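Local coordinates for protein Proline/betaine transporter, RALF (Rickettsia prowazekii str. Madrid E, PDB 4D7R) that probably acts as a guanine nucleotide exchange factor, here as an engineered chimera joining a Rickettsia Sec7 domain to a Legionella RalF capping domain, at residues K103-K108 and R117-S122. Sequence-based numbering, arbitrary orientation.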
ATOM      1  N   LYS A 103      -7.836   1.170 -17.207  1.00 14.99           N
ATOM      2  CA  LYS A 103      -8.304   1.187 -18.604  1.00 16.45           C
ATOM      3  C   LYS A 103      -9.184   2.389 -18.959  1.00 21.24           C
ATOM      4  O   LYS A 103      -9.190   2.805 -20.116  1.00 22.81           O
ATOM      5  CB  LYS A 103      -8.925  -0.155 -19.011  1.00 20.84           C
ATOM      6  CG  LYS A 103      -7.848  -1.147 -19.463  1.00 36.67           C
ATOM      7  CD  LYS A 103      -8.389  -2.564 -19.676  1.00 47.11           C
ATOM      8  CE  LYS A 103      -7.354  -3.503 -20.269  1.00 50.53           C
ATOM      9  NZ  LYS A 103      -6.182  -3.705 -19.376  1.00 54.22           N
ATOM     10  N   GLN A 104      -9.850   3.002 -17.959  1.00 15.89           N
ATOM     11  CA  GLN A 104     -10.678   4.204 -18.131  1.00 15.78           C
ATOM     12  C   GLN A 104      -9.821   5.409 -18.605  1.00 18.96           C
ATOM     13  O   GLN A 104     -10.328   6.319 -19.270  1.00 19.65           O
ATOM     14  CB  GLN A 104     -11.338   4.567 -16.794  1.00 17.03           C
ATOM     15  CG  GLN A 104     -12.429   3.580 -16.309  1.00 23.84           C
ATOM     16  CD  GLN A 104     -13.793   3.891 -16.876  1.00 32.44           C
ATOM     17  OE1 GLN A 104     -14.037   4.956 -17.465  1.00 29.48           O
ATOM     18  NE2 GLN A 104     -14.706   2.941 -16.780  1.00 24.53           N
ATOM     19  N   PHE A 105      -8.543   5.435 -18.235  1.00 13.16           N
ATOM     20  CA  PHE A 105      -7.647   6.540 -18.631  1.00 11.92           C
ATOM     21  C   PHE A 105      -7.232   6.414 -20.091  1.00 17.87           C
ATOM     22  O   PHE A 105      -6.854   5.335 -20.541  1.00 19.60           O
ATOM     23  CB  PHE A 105      -6.375   6.541 -17.769  1.00 13.50           C
ATOM     24  CG  PHE A 105      -6.573   6.891 -16.316  1.00 15.65           C
ATOM     25  CD1 PHE A 105      -7.059   5.944 -15.412  1.00 18.33           C
ATOM     26  CD2 PHE A 105      -6.248   8.157 -15.840  1.00 17.02           C
ATOM     27  CE1 PHE A 105      -7.217   6.260 -14.065  1.00 20.57           C
ATOM     28  CE2 PHE A 105      -6.420   8.474 -14.491  1.00 18.36           C
ATOM     29  CZ  PHE A 105      -6.872   7.516 -13.609  1.00 19.00           C
ATOM     30  N   ASP A 106      -7.277   7.518 -20.815  1.00 17.74           N
ATOM     31  CA  ASP A 106      -6.820   7.550 -22.198  1.00 17.80           C
ATOM     32  C   ASP A 106      -5.390   8.134 -22.179  1.00 19.79           C
ATOM     33  O   ASP A 106      -5.207   9.316 -21.910  1.00 19.88           O
ATOM     34  CB  ASP A 106      -7.768   8.390 -23.071  1.00 20.15           C
ATOM     35  CG  ASP A 106      -7.325   8.512 -24.519  1.00 32.53           C
ATOM     36  OD1 ASP A 106      -6.604   7.600 -25.006  1.00 32.33           O
ATOM     37  OD2 ASP A 106      -7.702   9.509 -25.170  1.00 37.03           O
ATOM     38  N   PHE A 107      -4.381   7.276 -22.385  1.00 15.18           N
ATOM     39  CA  PHE A 107      -2.980   7.691 -22.374  1.00 15.11           C
ATOM     40  C   PHE A 107      -2.398   7.651 -23.790  1.00 18.22           C
ATOM     41  O   PHE A 107      -1.186   7.787 -23.934  1.00 16.95           O
ATOM     42  CB  PHE A 107      -2.157   6.757 -21.462  1.00 15.35           C
ATOM     43  CG  PHE A 107      -2.449   6.844 -19.979  1.00 16.00           C
ATOM     44  CD1 PHE A 107      -2.785   8.059 -19.386  1.00 17.73           C
ATOM     45  CD2 PHE A 107      -2.319   5.732 -19.169  1.00 18.53           C
ATOM     46  CE1 PHE A 107      -3.038   8.141 -18.013  1.00 18.45           C
ATOM     47  CE2 PHE A 107      -2.543   5.822 -17.789  1.00 20.29           C
ATOM     48  CZ  PHE A 107      -2.891   7.028 -17.223  1.00 17.59           C
ATOM     49  N   LYS A 108      -3.256   7.469 -24.816  1.00 16.74           N
ATOM     50  CA  LYS A 108      -2.845   7.353 -26.221  1.00 18.46           C
ATOM     51  C   LYS A 108      -2.242   8.651 -26.700  1.00 23.07           C
ATOM     52  O   LYS A 108      -2.884   9.693 -26.614  1.00 22.88           O
ATOM     53  CB  LYS A 108      -4.034   6.937 -27.116  1.00 23.52           C
ATOM     54  CG  LYS A 108      -4.584   5.534 -26.822  1.00 43.91           C
ATOM     55  CD  LYS A 108      -5.632   5.047 -27.854  1.00 55.22           C
ATOM     56  CE  LYS A 108      -6.976   5.754 -27.806  1.00 67.14           C
ATOM     57  NZ  LYS A 108      -7.713   5.496 -26.540  1.00 79.43           N
ATOM     58  N   ARG A 117       1.416  11.663 -13.480  1.00 17.56           N
ATOM     59  CA  ARG A 117       0.869  12.669 -12.558  1.00 18.10           C
ATOM     60  C   ARG A 117      -0.651  12.537 -12.415  1.00 20.21           C
ATOM     61  O   ARG A 117      -1.159  12.487 -11.296  1.00 19.13           O
ATOM     62  CB  ARG A 117       1.173  14.088 -13.060  1.00 17.51           C
ATOM     63  CG  ARG A 117       2.611  14.518 -12.952  1.00 19.77           C
ATOM     64  CD  ARG A 117       2.677  16.002 -13.255  1.00 25.61           C
ATOM     65  NE  ARG A 117       4.040  16.462 -13.526  1.00 18.09           N
ATOM     66  CZ  ARG A 117       4.904  16.827 -12.589  1.00 23.11           C
ATOM     67  NH1 ARG A 117       4.572  16.755 -11.302  1.00 20.10           N
ATOM     68  NH2 ARG A 117       6.104  17.261 -12.924  1.00 22.10           N
ATOM     69  N   ARG A 118      -1.346  12.464 -13.521  1.00 17.52           N
ATOM     70  CA  ARG A 118      -2.775  12.360 -13.533  1.00 18.06           C
ATOM     71  C   ARG A 118      -3.237  11.092 -12.799  1.00 19.81           C
ATOM     72  O   ARG A 118      -4.068  11.159 -11.976  1.00 19.65           O
ATOM     73  CB  ARG A 118      -3.281  12.410 -14.960  1.00 18.86           C
ATOM     74  CG  ARG A 118      -4.735  12.694 -15.058  1.00 30.82           C
ATOM     75  CD  ARG A 118      -5.138  13.096 -16.443  1.00 37.58           C
ATOM     76  NE  ARG A 118      -5.964  12.098 -17.069  1.00 40.01           N
ATOM     77  CZ  ARG A 118      -5.727  11.582 -18.253  1.00 47.76           C
ATOM     78  NH1 ARG A 118      -4.811  12.092 -19.002  1.00 32.91           N
ATOM     79  NH2 ARG A 118      -6.386  10.538 -18.662  1.00 33.74           N
ATOM     80  N   PHE A 119      -2.650   9.969 -13.124  1.00 14.02           N
ATOM     81  CA  PHE A 119      -2.987   8.682 -12.514  1.00 13.48           C
ATOM     82  C   PHE A 119      -2.844   8.782 -11.004  1.00 17.47           C
ATOM     83  O   PHE A 119      -3.797   8.472 -10.288  1.00 16.80           O
ATOM     84  CB  PHE A 119      -2.105   7.531 -13.070  1.00 13.12           C
ATOM     85  CG  PHE A 119      -2.434   6.164 -12.512  1.00 12.58           C
ATOM     86  CD1 PHE A 119      -3.602   5.498 -12.892  1.00 13.63           C
ATOM     87  CD2 PHE A 119      -1.613   5.569 -11.552  1.00 15.10           C
ATOM     88  CE1 PHE A 119      -3.909   4.226 -12.366  1.00 14.94           C
ATOM     89  CE2 PHE A 119      -1.932   4.304 -11.014  1.00 15.13           C
ATOM     90  CZ  PHE A 119      -3.069   3.642 -11.430  1.00 12.65           C
ATOM     91  N   LEU A 120      -1.677   9.266 -10.528  1.00 13.94           N
ATOM     92  CA  LEU A 120      -1.389   9.367  -9.090  1.00 13.89           C
ATOM     93  C   LEU A 120      -2.375  10.282  -8.291  1.00 20.96           C
ATOM     94  O   LEU A 120      -2.487  10.117  -7.069  1.00 21.98           O
ATOM     95  CB  LEU A 120       0.088   9.741  -8.831  1.00 12.95           C
ATOM     96  CG  LEU A 120       1.178   8.748  -9.295  1.00 17.47           C
ATOM     97  CD1 LEU A 120       2.562   9.345  -9.123  1.00 16.57           C
ATOM     98  CD2 LEU A 120       1.057   7.370  -8.591  1.00 19.02           C
ATOM     99  N   GLN A 121      -3.083  11.209  -8.981  0.50 17.27           N
ATOM    100  CA  GLN A 121      -4.062  12.136  -8.383  0.50 17.40           C
ATOM    101  C   GLN A 121      -5.487  11.563  -8.360  0.50 19.77           C
ATOM    102  O   GLN A 121      -6.355  12.118  -7.681  0.50 19.05           O
ATOM    103  CB  GLN A 121      -4.081  13.468  -9.155  0.50 19.47           C
ATOM    104  CG  GLN A 121      -2.854  14.345  -8.939  0.50 30.44           C
ATOM    105  CD  GLN A 121      -2.706  15.361 -10.041  0.50 44.93           C
ATOM    106  OE1 GLN A 121      -1.602  15.792 -10.393  0.50 43.34           O
ATOM    107  NE2 GLN A 121      -3.819  15.789 -10.596  0.50 36.29           N
ATOM    108  N   SER A 122      -5.732  10.460  -9.088  1.00 14.74           N
ATOM    109  CA  SER A 122      -7.072   9.843  -9.171  1.00 13.84           C
ATOM    110  C   SER A 122      -7.530   9.129  -7.885  1.00 17.65           C
ATOM    111  O   SER A 122      -8.695   8.718  -7.774  1.00 18.65           O
ATOM    112  CB  SER A 122      -7.172   8.935 -10.394  1.00 13.49           C
ATOM    113  OG  SER A 122      -6.310   7.818 -10.250  1.00 19.20           O
TER
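In the Sec7 part of this chimera, the loop that leaves helix 92-103 folds back on the last turn or so of the next helix, 112-121, and Phe105 and Phe119 meet there in a T-shaped (edge-to-face) aromatic pair. The edge of Phe119 points at the face of Phe105, with ring centroids 5.5 Å apart and planes at 61°; CD1 of Phe119 lies toward the rim of that face, 3.9 Å from CE1 of Phe105. With CG anti to the backbone N (chi1 -178°), the Phe119 side chain crosses that of Phe105 at about a right angle. The far end of the Phe105 ring reaches Ser122, whose CB lies in the ring plane and whose OG is 3.4 Å from Phe105 CZ. That hydroxyl is held by its own turn: OG of Ser122 donates to O of Phe119 at 2.6 Å, in the carbonyl plane, and the same oxygen accepts the backbone N of Ser122, so one carbonyl takes two donors.

Arg118 runs in the opposite direction along Phe105, its guanidinium turned only 26° from the ring plane, and NH2 comes to the ring edge, 3.7 Å from Phe105 CD2. The chain bends at chi3, and NH2 lies 3.7 Å from Asp106 O, too far for a hydrogen bond, while CE1 of Phe107 lies over the rim of one guanidinium face. Phe107 CZ also packs against Phe119 CB at 4.3 Å. On the loop, Asp106 OD1 forms a salt bridge with Lys108 NZ, 2.8 Å away.

Tyr72 and Phe101 add edge-to-face partners to Phe105, and helix 129-146 holds the loop through His142 and Gln146. Here the loop between helices 92-103 and 112-121 packs its phenylalanines into a buried aromatic cluster of the all-helical Sec7 domain, with Arg118 at the margin.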